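Local coordinates for protein 2,5-dihydroxypyridine 5,6-dioxygenase (Pseudomonas putida KT2440, PDB 7CN3) that catalyses the iron(II)-dependent, dioxygenolytic opening of the 2,5-dihydroxypyridine ring between carbons 5 and 6, yielding N-formylmaleamate in aerobic nicotinate degradation, at residues Ala74-Thr79 and Pro316-Ile321; Gly234-Ile239 and Tyr261-Ile266; Arg141-Glu146 and Ala174-Gly179. All coordinates share one frame; numbering follows the deposited sequence.

Contact 1 of 3, residues Ala74-Thr79 and Pro316-Ile321. With FE2 (Fe (II) ion), chain L; G6C (5-oxidanyl-1H-pyridin-2-one), chain M; EDO (1,2-ethanediol), chain N.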
ATOM      1  N   ALA C  74      15.012 -24.844  -1.725  1.00 43.14           N
ATOM      2  CA  ALA C  74      15.738 -25.381  -0.582  1.00 45.18           C
ATOM      3  C   ALA C  74      15.060 -26.636  -0.044  1.00 47.52           C
ATOM      4  O   ALA C  74      15.670 -27.713  -0.001  1.00 49.52           O
ATOM      5  CB  ALA C  74      15.872 -24.307   0.500  1.00 43.64           C
ATOM      6  N   TYR C  75      13.781 -26.524   0.345  1.00 48.13           N
ATOM      7  CA  TYR C  75      13.006 -27.638   0.892  1.00 43.75           C
ATOM      8  C   TYR C  75      12.003 -28.130  -0.157  1.00 37.31           C
ATOM      9  O   TYR C  75      10.918 -27.564  -0.317  1.00 40.64           O
ATOM     10  CB  TYR C  75      12.316 -27.218   2.191  1.00 37.66           C
ATOM     11  CG  TYR C  75      12.039 -28.375   3.144  1.00 42.49           C
ATOM     12  CD1 TYR C  75      10.878 -29.134   3.027  1.00 41.17           C
ATOM     13  CD2 TYR C  75      12.945 -28.723   4.144  1.00 38.59           C
ATOM     14  CE1 TYR C  75      10.604 -30.192   3.895  1.00 35.42           C
ATOM     15  CE2 TYR C  75      12.687 -29.792   5.015  1.00 33.83           C
ATOM     16  CZ  TYR C  75      11.514 -30.515   4.879  1.00 37.74           C
ATOM     17  OH  TYR C  75      11.246 -31.569   5.721  1.00 45.91           O
ATOM     18  N   CYS C  76      12.361 -29.210  -0.847  1.00 43.01           N
ATOM     19  CA  CYS C  76      11.535 -29.801  -1.904  1.00 48.68           C
ATOM     20  C   CYS C  76      10.758 -30.977  -1.312  1.00 50.00           C
ATOM     21  O   CYS C  76      11.101 -32.142  -1.493  1.00 66.39           O
ATOM     22  CB  CYS C  76      12.410 -30.236  -3.087  1.00 40.26           C
ATOM     23  SG  CYS C  76      13.310 -28.829  -3.853  1.00 49.32           S
ATOM     24  N   GLY C  77       9.695 -30.657  -0.584  1.00 55.22           N
ATOM     25  CA  GLY C  77       8.842 -31.677  -0.010  1.00 53.23           C
ATOM     26  C   GLY C  77       7.376 -31.399  -0.262  1.00 50.05           C
ATOM     27  O   GLY C  77       6.929 -31.351  -1.414  1.00 41.01           O
ATOM     28  N   ASP C  78       6.613 -31.246   0.821  1.00 58.57           N
ATOM     29  CA  ASP C  78       5.240 -30.783   0.712  1.00 53.36           C
ATOM     30  C   ASP C  78       5.216 -29.372   0.130  1.00 50.83           C
ATOM     31  O   ASP C  78       6.198 -28.627   0.206  1.00 54.42           O
ATOM     32  CB  ASP C  78       4.566 -30.809   2.090  1.00 57.81           C
ATOM     33  CG  ASP C  78       3.933 -32.163   2.424  1.00 65.59           C
ATOM     34  OD1 ASP C  78       4.267 -33.176   1.771  1.00 70.00           O
ATOM     35  OD2 ASP C  78       3.097 -32.216   3.356  1.00 71.46           O
ATOM     36  N   THR C  79       4.096 -29.010  -0.492  1.00 52.24           N
ATOM     37  CA  THR C  79       3.898 -27.647  -0.984  1.00 49.73           C
ATOM     38  C   THR C  79       2.557 -27.129  -0.473  1.00 46.19           C
ATOM     39  O   THR C  79       1.791 -27.858   0.170  1.00 50.20           O
ATOM     40  CB  THR C  79       3.955 -27.575  -2.522  1.00 49.50           C
ATOM     41  OG1 THR C  79       2.817 -28.239  -3.089  1.00 41.46           O
ATOM     42  CG2 THR C  79       5.236 -28.218  -3.060  1.00 49.33           C
ATOM     43  N   PRO C 316      13.700 -33.949   1.066  1.00 40.09           N
ATOM     44  CA  PRO C 316      13.595 -32.509   0.798  1.00 38.66           C
ATOM     45  C   PRO C 316      14.899 -31.828   0.424  1.00 39.66           C
ATOM     46  O   PRO C 316      14.877 -30.823  -0.290  1.00 42.10           O
ATOM     47  CB  PRO C 316      13.049 -31.950   2.121  1.00 40.63           C
ATOM     48  CG  PRO C 316      13.466 -32.933   3.137  1.00 33.89           C
ATOM     49  CD  PRO C 316      13.442 -34.264   2.481  1.00 30.83           C
ATOM     50  N   CYS C 317      16.036 -32.323   0.907  1.00 35.96           N
ATOM     51  CA  CYS C 317      17.297 -31.624   0.676  1.00 34.39           C
ATOM     52  C   CYS C 317      17.709 -31.734  -0.777  1.00 34.85           C
ATOM     53  O   CYS C 317      17.932 -32.831  -1.289  1.00 37.50           O
ATOM     54  CB  CYS C 317      18.414 -32.173   1.554  1.00 44.16           C
ATOM     55  SG  CYS C 317      20.026 -31.446   1.125  1.00 45.54           S
ATOM     56  N   HIS C 318      17.883 -30.598  -1.421  1.00 30.04           N
ATOM     57  CA  HIS C 318      18.086 -30.602  -2.850  1.00 28.85           C
ATOM     58  C   HIS C 318      19.128 -29.567  -3.273  1.00 40.60           C
ATOM     59  O   HIS C 318      18.980 -28.380  -2.963  1.00 49.82           O
ATOM     60  CB  HIS C 318      16.763 -30.315  -3.527  1.00 34.37           C
ATOM     61  CG  HIS C 318      16.919 -30.161  -4.980  1.00 35.82           C
ATOM     62  ND1 HIS C 318      16.905 -28.936  -5.608  1.00 40.22           N
ATOM     63  CD2 HIS C 318      17.221 -31.077  -5.920  1.00 38.78           C
ATOM     64  CE1 HIS C 318      17.129 -29.118  -6.892  1.00 31.39           C
ATOM     65  NE2 HIS C 318      17.325 -30.407  -7.101  1.00 41.82           N
ATOM     66  N   LEU C 319      20.164 -30.010  -4.002  1.00 34.25           N
ATOM     67  CA  LEU C 319      21.259 -29.144  -4.433  1.00 20.60           C
ATOM     68  C   LEU C 319      21.428 -29.193  -5.948  1.00 28.30           C
ATOM     69  O   LEU C 319      21.332 -30.267  -6.554  1.00 27.60           O
ATOM     70  CB  LEU C 319      22.590 -29.531  -3.768  1.00 22.24           C
ATOM     71  CG  LEU C 319      22.639 -29.725  -2.246  1.00 29.46           C
ATOM     72  CD1 LEU C 319      23.988 -30.284  -1.814  1.00 22.33           C
ATOM     73  CD2 LEU C 319      22.300 -28.429  -1.508  1.00 23.89           C
ATOM     74  N   ASP C 320      21.683 -28.017  -6.548  1.00 21.31           N
ATOM     75  CA  ASP C 320      22.030 -27.866  -7.965  1.00 19.01           C
ATOM     76  C   ASP C 320      23.458 -27.360  -8.065  1.00 19.17           C
ATOM     77  O   ASP C 320      23.762 -26.292  -7.537  1.00 19.35           O
ATOM     78  CB  ASP C 320      21.101 -26.882  -8.676  1.00 20.23           C
ATOM     79  CG  ASP C 320      19.769 -27.516  -9.088  1.00 34.75           C
ATOM     80  OD1 ASP C 320      19.768 -28.662  -9.573  1.00 40.19           O
ATOM     81  OD2 ASP C 320      18.699 -26.883  -8.928  1.00 41.46           O
ATOM     82  N   ILE C 321      24.327 -28.120  -8.736  1.00 22.17           N
ATOM     83  CA  ILE C 321      25.758 -27.815  -8.775  1.00 18.86           C
ATOM     84  C   ILE C 321      26.250 -27.713 -10.219  1.00 21.39           C
ATOM     85  O   ILE C 321      26.438 -28.749 -10.879  1.00 19.39           O
ATOM     86  CB  ILE C 321      26.552 -28.878  -7.997  1.00 20.12           C
ATOM     87  CG1 ILE C 321      26.080 -28.915  -6.533  1.00 21.67           C
ATOM     88  CG2 ILE C 321      28.053 -28.589  -8.069  1.00 20.22           C
ATOM     89  CD1 ILE C 321      26.633 -30.089  -5.681  1.00 19.63           C
TER
HETATM   90 FE   FE2 L 501      18.201 -30.337  -9.217  1.00 43.46          FE
HETATM   91  OB  G6C M 502      15.877 -27.733 -10.033  1.00 48.26           O
HETATM   92  CG  G6C M 502      15.518 -26.847 -11.003  1.00 46.80           C
HETATM   93  CD1 G6C M 502      15.523 -27.293 -12.321  1.00 47.67           C
HETATM   94  CD2 G6C M 502      15.169 -25.540 -10.676  1.00 43.83           C
HETATM   95  NE1 G6C M 502      15.176 -26.449 -13.292  1.00 46.30           N
HETATM   96  CE2 G6C M 502      14.819 -24.682 -11.707  1.00 37.48           C
HETATM   97  CZ  G6C M 502      14.826 -25.172 -13.014  1.00 32.65           C
HETATM   98  OH  G6C M 502      14.469 -24.366 -14.050  1.00 29.06           O
HETATM   99  C1  EDO N 503       8.403 -30.860   7.021  1.00 43.59           C
HETATM  100  O1  EDO N 503       7.934 -29.626   6.451  1.00 50.29           O
HETATM  101  C2  EDO N 503       9.371 -30.560   8.161  1.00 40.09           C
HETATM  102  O2  EDO N 503      10.145 -29.387   7.863  1.00 42.14           O
HETATM  103  O   HOH W   1      18.357 -27.749   0.283  1.00 40.98           O
HETATM  104  O   HOH W   2      16.620 -31.837  -8.464  1.00 45.07           O
HETATM  105  O   HOH W   3      17.554 -28.445 -10.238  1.00 21.32           O
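Cys76 N gives its hydrogen to Pro316 O over 3.0 Å, nearly straight at 170°. The return contact is softer: Pro316 CA directs its hydrogen at Cys76 O, 3.4 Å away. Beside this pairing Pro316 lays its CB over the centre of one face of the Tyr75 ring, 3.4 Å from the centroid, a CH-pi contact with the methylene only 9° off the ring normal. With CG anti to the backbone N (chi1 -153°), the Tyr75 ring folds back alongside the proline although its CB sets out away from it; the ring of His64 also stacks on Tyr75. Further along, Cys76 SG rests 3.8 Å from His318 CB and obliquely to the imidazole. A water linking the backbones donates to Ala74 O at 2.7 Å and accepts a weak bond from His318 N. The loop 74-79 thus packs against the entry to strand 319-323; His318 just before it and Asp320 within it each bind iron(II), through NE2 and OD1, at 2.3 Å, while Arg293 pairs with Asp320 OD2. His265, Ser302 and two waters complete the six ligands of a mononuclear non-heme iron(II) site beside the bound dihydroxypyridine.

Contact 2 of 3, residues Gly234-Ile239 and Tyr261-Ile266; sequences GFITGI and YGISHI. With FE2 (Fe (II) ion), chain L.
Gly234 and Ile236 lock onto Ile263 and Tyr261 through two short backbone bonds: Ile263 N to Gly234 O at 2.8 Å and 174°, and Ile236 N to Tyr261 O at 2.7 Å. Both flank the bridged pair Phe235 and Gly262, whose CA atoms come within 4.2 Å. The packing is tightest here, where Phe235, its CG beside the backbone N (chi1 -76°), sets CD2 3.4 Å from Gly262 N and slants its ring across that glycine. A CB on Gly262 would press on Phe235 CE2. Replacing Phe235 with an alanine would remove the ring, and is likely to leave the Gly262 backbone without its cover and open a gap beside it. On the other flank the fit is looser: the Ile236 and Ile263 side chains cross at about a right angle, Ile236 CG1 4.1 Å from Ile263 CD1, and Ile239 CD1 meets the edge of the Tyr261 ring, 4.4 Å from CE1. A water donates to both Gly234 O and Ile263 O, so Gly234 O takes two hydrogens. Beyond this bridge strand 235-241 diverges and carries a classic beta bulge, Thr237 and Gly238 both facing Glu230. Strand 263-269 goes on to His265, whose NE2 binds iron(II): a single bridge between two antiparallel sheets, on a strand that runs on to the metal site.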
ATOM      1  N   GLY C 234      25.239 -44.639  -7.491  1.00 29.88           N
ATOM      2  CA  GLY C 234      24.242 -43.591  -7.539  1.00 29.78           C
ATOM      3  C   GLY C 234      24.190 -42.652  -6.343  1.00 28.42           C
ATOM      4  O   GLY C 234      23.358 -41.736  -6.342  1.00 31.11           O
ATOM      5  N   PHE C 235      25.053 -42.835  -5.342  1.00 26.50           N
ATOM      6  CA  PHE C 235      25.029 -42.064  -4.100  1.00 34.52           C
ATOM      7  C   PHE C 235      26.401 -41.478  -3.798  1.00 31.60           C
ATOM      8  O   PHE C 235      27.428 -42.154  -3.945  1.00 26.23           O
ATOM      9  CB  PHE C 235      24.576 -42.931  -2.892  1.00 28.61           C
ATOM     10  CG  PHE C 235      23.088 -43.182  -2.856  1.00 26.74           C
ATOM     11  CD1 PHE C 235      22.528 -44.199  -3.611  1.00 27.42           C
ATOM     12  CD2 PHE C 235      22.252 -42.381  -2.080  1.00 29.23           C
ATOM     13  CE1 PHE C 235      21.154 -44.430  -3.593  1.00 36.61           C
ATOM     14  CE2 PHE C 235      20.884 -42.587  -2.048  1.00 26.90           C
ATOM     15  CZ  PHE C 235      20.319 -43.622  -2.815  1.00 27.93           C
ATOM     16  N   ILE C 236      26.407 -40.217  -3.368  1.00 25.84           N
ATOM     17  CA  ILE C 236      27.602 -39.638  -2.757  1.00 27.48           C
ATOM     18  C   ILE C 236      27.949 -40.427  -1.501  1.00 26.70           C
ATOM     19  O   ILE C 236      27.146 -40.506  -0.562  1.00 29.60           O
ATOM     20  CB  ILE C 236      27.376 -38.154  -2.444  1.00 27.51           C
ATOM     21  CG1 ILE C 236      26.998 -37.395  -3.724  1.00 25.19           C
ATOM     22  CG2 ILE C 236      28.631 -37.541  -1.829  1.00 26.60           C
ATOM     23  CD1 ILE C 236      26.591 -35.966  -3.496  1.00 24.93           C
ATOM     24  N   THR C 237      29.138 -41.041  -1.485  1.00 31.83           N
ATOM     25  CA  THR C 237      29.647 -41.716  -0.299  1.00 33.12           C
ATOM     26  C   THR C 237      30.736 -40.935   0.414  1.00 32.62           C
ATOM     27  O   THR C 237      31.115 -41.324   1.516  1.00 33.31           O
ATOM     28  CB  THR C 237      30.205 -43.111  -0.638  1.00 34.96           C
ATOM     29  OG1 THR C 237      31.170 -42.996  -1.692  1.00 34.62           O
ATOM     30  CG2 THR C 237      29.095 -44.072  -1.046  1.00 34.04           C
ATOM     31  N   GLY C 238      31.260 -39.866  -0.183  1.00 36.57           N
ATOM     32  CA  GLY C 238      32.345 -39.115   0.433  1.00 28.27           C
ATOM     33  C   GLY C 238      32.426 -37.678  -0.046  1.00 32.00           C
ATOM     34  O   GLY C 238      32.245 -37.402  -1.240  1.00 25.26           O
ATOM     35  N   ILE C 239      32.681 -36.754   0.880  1.00 24.12           N
ATOM     36  CA  ILE C 239      32.761 -35.329   0.594  1.00 28.02           C
ATOM     37  C   ILE C 239      34.024 -34.814   1.278  1.00 30.32           C
ATOM     38  O   ILE C 239      34.112 -34.829   2.514  1.00 24.20           O
ATOM     39  CB  ILE C 239      31.517 -34.570   1.088  1.00 27.74           C
ATOM     40  CG1 ILE C 239      30.246 -35.165   0.488  1.00 26.61           C
ATOM     41  CG2 ILE C 239      31.583 -33.084   0.720  1.00 22.61           C
ATOM     42  CD1 ILE C 239      28.953 -34.540   1.023  1.00 23.59           C
ATOM     43  N   TYR C 261      21.914 -37.907  -0.396  1.00 23.49           N
ATOM     44  CA  TYR C 261      23.167 -38.158  -1.098  1.00 35.97           C
ATOM     45  C   TYR C 261      22.981 -38.802  -2.471  1.00 29.38           C
ATOM     46  O   TYR C 261      23.970 -38.996  -3.182  1.00 24.01           O
ATOM     47  CB  TYR C 261      24.094 -39.025  -0.229  1.00 37.99           C
ATOM     48  CG  TYR C 261      24.378 -38.393   1.129  1.00 35.35           C
ATOM     49  CD1 TYR C 261      25.204 -37.290   1.234  1.00 29.71           C
ATOM     50  CD2 TYR C 261      23.792 -38.889   2.292  1.00 33.44           C
ATOM     51  CE1 TYR C 261      25.454 -36.696   2.456  1.00 31.91           C
ATOM     52  CE2 TYR C 261      24.037 -38.312   3.518  1.00 31.08           C
ATOM     53  CZ  TYR C 261      24.868 -37.209   3.595  1.00 39.56           C
ATOM     54  OH  TYR C 261      25.120 -36.602   4.806  1.00 37.39           O
ATOM     55  N   GLY C 262      21.753 -39.112  -2.876  1.00 28.75           N
ATOM     56  CA  GLY C 262      21.550 -39.716  -4.182  1.00 31.42           C
ATOM     57  C   GLY C 262      21.720 -38.697  -5.295  1.00 29.35           C
ATOM     58  O   GLY C 262      21.317 -37.543  -5.177  1.00 27.74           O
ATOM     59  N   ILE C 263      22.323 -39.128  -6.395  1.00 31.11           N
ATOM     60  CA  ILE C 263      22.469 -38.234  -7.539  1.00 25.89           C
ATOM     61  C   ILE C 263      21.133 -38.129  -8.259  1.00 29.38           C
ATOM     62  O   ILE C 263      20.468 -39.140  -8.506  1.00 34.12           O
ATOM     63  CB  ILE C 263      23.569 -38.725  -8.485  1.00 24.11           C
ATOM     64  CG1 ILE C 263      24.914 -38.658  -7.766  1.00 30.44           C
ATOM     65  CG2 ILE C 263      23.567 -37.893  -9.772  1.00 24.35           C
ATOM     66  CD1 ILE C 263      25.362 -37.265  -7.459  1.00 31.04           C
ATOM     67  N   SER C 264      20.716 -36.906  -8.575  1.00 22.66           N
ATOM     68  CA  SER C 264      19.459 -36.780  -9.298  1.00 30.00           C
ATOM     69  C   SER C 264      19.742 -36.362 -10.750  1.00 28.99           C
ATOM     70  O   SER C 264      20.420 -37.106 -11.466  1.00 35.29           O
ATOM     71  CB  SER C 264      18.502 -35.844  -8.552  1.00 23.42           C
ATOM     72  OG  SER C 264      18.762 -34.485  -8.787  1.00 34.63           O
ATOM     73  N   HIS C 265      19.257 -35.218 -11.221  1.00 22.18           N
ATOM     74  CA  HIS C 265      19.346 -34.960 -12.658  1.00 29.48           C
ATOM     75  C   HIS C 265      20.739 -34.470 -13.067  1.00 27.62           C
ATOM     76  O   HIS C 265      21.451 -33.832 -12.292  1.00 29.30           O
ATOM     77  CB  HIS C 265      18.261 -33.979 -13.106  1.00 24.78           C
ATOM     78  CG  HIS C 265      18.424 -32.595 -12.572  1.00 29.67           C
ATOM     79  ND1 HIS C 265      19.282 -31.679 -13.142  1.00 32.27           N
ATOM     80  CD2 HIS C 265      17.819 -31.956 -11.539  1.00 25.12           C
ATOM     81  CE1 HIS C 265      19.221 -30.543 -12.468  1.00 31.52           C
ATOM     82  NE2 HIS C 265      18.324 -30.677 -11.507  1.00 30.06           N
ATOM     83  N   ILE C 266      21.118 -34.796 -14.309  1.00 23.54           N
ATOM     84  CA  ILE C 266      22.427 -34.499 -14.894  1.00 22.27           C
ATOM     85  C   ILE C 266      22.208 -33.997 -16.321  1.00 22.31           C
ATOM     86  O   ILE C 266      21.333 -34.498 -17.030  1.00 22.70           O
ATOM     87  CB  ILE C 266      23.332 -35.750 -14.899  1.00 24.66           C
ATOM     88  CG1 ILE C 266      22.579 -36.923 -15.545  1.00 32.56           C
ATOM     89  CG2 ILE C 266      23.803 -36.129 -13.489  1.00 22.97           C
ATOM     90  CD1 ILE C 266      23.419 -38.176 -15.734  1.00 26.46           C
TER
HETATM   91 FE   FE2 L 501      18.201 -30.337  -9.217  1.00 43.46          FE
HETATM   92  O   HOH W   4      21.409 -41.898  -8.694  1.00 46.65           O
HETATM   93  O   HOH W   2      16.620 -31.837  -8.464  1.00 45.07           O
HETATM   94  O   HOH W   3      17.554 -28.445 -10.238  1.00 21.32           O

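Contact 3 of 3, residues Arg141-Glu146 and Ala174-Gly179; sequences RVLAAE and AVTEYG. With G6C (5-oxidanyl-1H-pyridin-2-one), chain M.
Helix 136-151 packs here against edge strand 175-177 of the antiparallel sheet that also carries iron ligands, the short segments running nearly antiparallel at 165° with their axes 8.8 Å apart. Val142 and Glu146, one turn apart, face Thr176 between them. With chi1 at 166°, Val142 turns CG1 away from its backbone N and onto Thr176 CB, 3.7 Å away, where it also lies at the edge of the Tyr178 ring. The Thr176 methyl, CG2, lies across the Glu146 side chain at about a right angle, 3.5 Å from CD. The extended glutamate is therefore touched along its length, the methyl lying against its CB, CG and carboxylate carbon alike. The threonine hydroxyl has a different mate, Arg186. Leu143 CD1 comes obliquely to Tyr178 CE2 at 3.8 Å, while the phenol hydroxyl bonds to Asp182. At the strand's start a water donates to Glu146 OE2 at 3.0 Å and to Ala174 O at 2.8 Å, joining the two segments where direct polar bonds are absent. Glu177, next to Thr176, points the other way, into the pocket: its OE2 accepts the hydrogen of NE1 of the bound dihydroxypyridine at 3.0 Å, and its OE1 lies 2.8 Å from the ligand oxygen OH, on the carbon next to NE1. Alternation along the strand thus splits the chemistry, van der Waals packing and a water bridge on the helix side, ligand binding by Glu177 on the other; its carboxylate meets the ring nitrogen and the neighbouring oxygen together and probably helps fix how the substrate lies relative to the iron.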
ATOM      1  N   ARG C 141      17.550 -24.971 -30.722  1.00 34.14           N
ATOM      2  CA  ARG C 141      18.856 -25.491 -30.338  1.00 28.84           C
ATOM      3  C   ARG C 141      18.736 -26.524 -29.218  1.00 24.18           C
ATOM      4  O   ARG C 141      19.468 -27.517 -29.205  1.00 28.61           O
ATOM      5  CB  ARG C 141      19.769 -24.342 -29.910  1.00 30.91           C
ATOM      6  CG  ARG C 141      20.114 -23.348 -31.008  1.00 28.48           C
ATOM      7  CD  ARG C 141      21.127 -22.317 -30.504  1.00 31.40           C
ATOM      8  NE  ARG C 141      20.634 -21.530 -29.368  1.00 26.43           N
ATOM      9  CZ  ARG C 141      21.022 -21.702 -28.106  1.00 25.59           C
ATOM     10  NH1 ARG C 141      21.899 -22.651 -27.808  1.00 23.90           N
ATOM     11  NH2 ARG C 141      20.533 -20.928 -27.139  1.00 29.10           N
ATOM     12  N   VAL C 142      17.842 -26.291 -28.255  1.00 23.77           N
ATOM     13  CA  VAL C 142      17.694 -27.221 -27.142  1.00 22.88           C
ATOM     14  C   VAL C 142      17.161 -28.559 -27.644  1.00 35.19           C
ATOM     15  O   VAL C 142      17.618 -29.628 -27.217  1.00 32.45           O
ATOM     16  CB  VAL C 142      16.788 -26.616 -26.048  1.00 24.21           C
ATOM     17  CG1 VAL C 142      16.359 -27.687 -25.088  1.00 22.08           C
ATOM     18  CG2 VAL C 142      17.507 -25.499 -25.255  1.00 21.35           C
ATOM     19  N   LEU C 143      16.207 -28.523 -28.583  1.00 27.82           N
ATOM     20  CA  LEU C 143      15.636 -29.758 -29.108  1.00 28.88           C
ATOM     21  C   LEU C 143      16.648 -30.549 -29.917  1.00 25.71           C
ATOM     22  O   LEU C 143      16.591 -31.786 -29.939  1.00 32.26           O
ATOM     23  CB  LEU C 143      14.406 -29.450 -29.963  1.00 33.92           C
ATOM     24  CG  LEU C 143      13.047 -29.643 -29.286  1.00 30.18           C
ATOM     25  CD1 LEU C 143      13.085 -29.018 -27.922  1.00 39.01           C
ATOM     26  CD2 LEU C 143      11.971 -29.021 -30.124  1.00 32.92           C
ATOM     27  N   ALA C 144      17.563 -29.871 -30.608  1.00 25.79           N
ATOM     28  CA  ALA C 144      18.599 -30.606 -31.324  1.00 34.10           C
ATOM     29  C   ALA C 144      19.487 -31.350 -30.338  1.00 32.07           C
ATOM     30  O   ALA C 144      19.868 -32.501 -30.576  1.00 30.26           O
ATOM     31  CB  ALA C 144      19.422 -29.661 -32.195  1.00 30.49           C
ATOM     32  N   ALA C 145      19.808 -30.712 -29.210  1.00 25.51           N
ATOM     33  CA  ALA C 145      20.532 -31.409 -28.147  1.00 28.78           C
ATOM     34  C   ALA C 145      19.717 -32.575 -27.600  1.00 25.58           C
ATOM     35  O   ALA C 145      20.254 -33.667 -27.377  1.00 26.05           O
ATOM     36  CB  ALA C 145      20.876 -30.437 -27.019  1.00 25.63           C
ATOM     37  N   GLU C 146      18.413 -32.361 -27.378  1.00 25.32           N
ATOM     38  CA  GLU C 146      17.576 -33.427 -26.836  1.00 29.05           C
ATOM     39  C   GLU C 146      17.573 -34.661 -27.742  1.00 32.72           C
ATOM     40  O   GLU C 146      17.510 -35.790 -27.239  1.00 33.17           O
ATOM     41  CB  GLU C 146      16.145 -32.932 -26.600  1.00 28.19           C
ATOM     42  CG  GLU C 146      15.238 -34.043 -26.055  1.00 39.93           C
ATOM     43  CD  GLU C 146      13.742 -33.758 -26.199  1.00 44.24           C
ATOM     44  OE1 GLU C 146      13.335 -33.084 -27.170  1.00 42.39           O
ATOM     45  OE2 GLU C 146      12.968 -34.225 -25.334  1.00 44.49           O
ATOM     46  N   ALA C 174      14.413 -37.729 -21.155  1.00 32.28           N
ATOM     47  CA  ALA C 174      15.097 -36.457 -21.218  1.00 33.08           C
ATOM     48  C   ALA C 174      14.092 -35.331 -21.002  1.00 32.65           C
ATOM     49  O   ALA C 174      12.952 -35.405 -21.461  1.00 42.45           O
ATOM     50  CB  ALA C 174      15.810 -36.314 -22.562  1.00 31.89           C
ATOM     51  N   VAL C 175      14.510 -34.307 -20.263  1.00 31.82           N
ATOM     52  CA  VAL C 175      13.684 -33.144 -19.962  1.00 22.76           C
ATOM     53  C   VAL C 175      14.381 -31.914 -20.520  1.00 27.97           C
ATOM     54  O   VAL C 175      15.588 -31.743 -20.319  1.00 32.84           O
ATOM     55  CB  VAL C 175      13.435 -32.999 -18.448  1.00 28.60           C
ATOM     56  CG1 VAL C 175      12.548 -31.789 -18.167  1.00 28.33           C
ATOM     57  CG2 VAL C 175      12.794 -34.270 -17.894  1.00 30.84           C
ATOM     58  N   THR C 176      13.626 -31.080 -21.240  1.00 29.21           N
ATOM     59  CA  THR C 176      14.133 -29.861 -21.856  1.00 21.74           C
ATOM     60  C   THR C 176      13.515 -28.647 -21.185  1.00 20.96           C
ATOM     61  O   THR C 176      12.405 -28.711 -20.660  1.00 31.03           O
ATOM     62  CB  THR C 176      13.811 -29.793 -23.353  1.00 33.93           C
ATOM     63  OG1 THR C 176      12.389 -29.764 -23.527  1.00 25.67           O
ATOM     64  CG2 THR C 176      14.434 -30.984 -24.142  1.00 30.39           C
ATOM     65  N   GLU C 177      14.238 -27.532 -21.235  1.00 23.17           N
ATOM     66  CA  GLU C 177      13.752 -26.249 -20.734  1.00 24.65           C
ATOM     67  C   GLU C 177      14.246 -25.190 -21.704  1.00 22.72           C
ATOM     68  O   GLU C 177      15.445 -24.897 -21.746  1.00 29.18           O
ATOM     69  CB  GLU C 177      14.242 -25.959 -19.304  1.00 19.74           C
ATOM     70  CG  GLU C 177      13.665 -26.897 -18.238  1.00 22.85           C
ATOM     71  CD  GLU C 177      14.063 -26.485 -16.827  1.00 25.08           C
ATOM     72  OE1 GLU C 177      14.369 -25.304 -16.637  1.00 28.08           O
ATOM     73  OE2 GLU C 177      14.078 -27.336 -15.916  1.00 28.51           O
ATOM     74  N   TYR C 178      13.334 -24.636 -22.501  1.00 24.30           N
ATOM     75  CA  TYR C 178      13.681 -23.571 -23.428  1.00 21.04           C
ATOM     76  C   TYR C 178      12.914 -22.286 -23.140  1.00 20.05           C
ATOM     77  O   TYR C 178      13.035 -21.324 -23.903  1.00 23.85           O
ATOM     78  CB  TYR C 178      13.478 -24.022 -24.882  1.00 25.63           C
ATOM     79  CG  TYR C 178      12.191 -24.774 -25.171  1.00 32.03           C
ATOM     80  CD1 TYR C 178      10.984 -24.102 -25.280  1.00 29.89           C
ATOM     81  CD2 TYR C 178      12.195 -26.146 -25.360  1.00 35.36           C
ATOM     82  CE1 TYR C 178       9.812 -24.768 -25.564  1.00 27.44           C
ATOM     83  CE2 TYR C 178      11.023 -26.836 -25.645  1.00 34.18           C
ATOM     84  CZ  TYR C 178       9.831 -26.144 -25.744  1.00 33.07           C
ATOM     85  OH  TYR C 178       8.657 -26.819 -26.026  1.00 31.67           O
ATOM     86  N   GLY C 179      12.142 -22.231 -22.055  1.00 24.84           N
ATOM     87  CA  GLY C 179      11.617 -20.967 -21.569  1.00 22.41           C
ATOM     88  C   GLY C 179      10.141 -20.706 -21.799  1.00 29.24           C
ATOM     89  O   GLY C 179       9.645 -19.662 -21.349  1.00 25.01           O
TER
HETATM   90  OB  G6C M 502      15.877 -27.733 -10.033  1.00 48.26           O
HETATM   91  CG  G6C M 502      15.518 -26.847 -11.003  1.00 46.80           C
HETATM   92  CD1 G6C M 502      15.523 -27.293 -12.321  1.00 47.67           C
HETATM   93  CD2 G6C M 502      15.169 -25.540 -10.676  1.00 43.83           C
HETATM   94  NE1 G6C M 502      15.176 -26.449 -13.292  1.00 46.30           N
HETATM   95  CE2 G6C M 502      14.819 -24.682 -11.707  1.00 37.48           C
HETATM   96  CZ  G6C M 502      14.826 -25.172 -13.014  1.00 32.65           C
HETATM   97  OH  G6C M 502      14.469 -24.366 -14.050  1.00 29.06           O
HETATM   98  O   HOH W   5      12.737 -36.863 -23.856  1.00 52.72           O

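How the contacts relate
Contact 1 closes the widest span of the three, and the other two fall within it in series, contact 3 ending before contact 2 opens. All three reach one antiparallel sheet, ordered 175-177, 194-197, 263-269, 299-303, 319-323: contacts 3 and 1 use its outermost strands and contact 2 its middle strand. The centres of contacts 1 and 2 lie about 14 Å apart, yet they meet at the shared iron, where Asp320 OD1 is 3.1 Å from His265 NE2. Contact 3, its centre about 23 Å from that of contact 1 and about 24 Å from that of contact 2, is joined to contact 1 through the bound dihydroxypyridine. The sheet thereby brings metal ligands and a substrate-binding carboxylate, remote in sequence, into one active site.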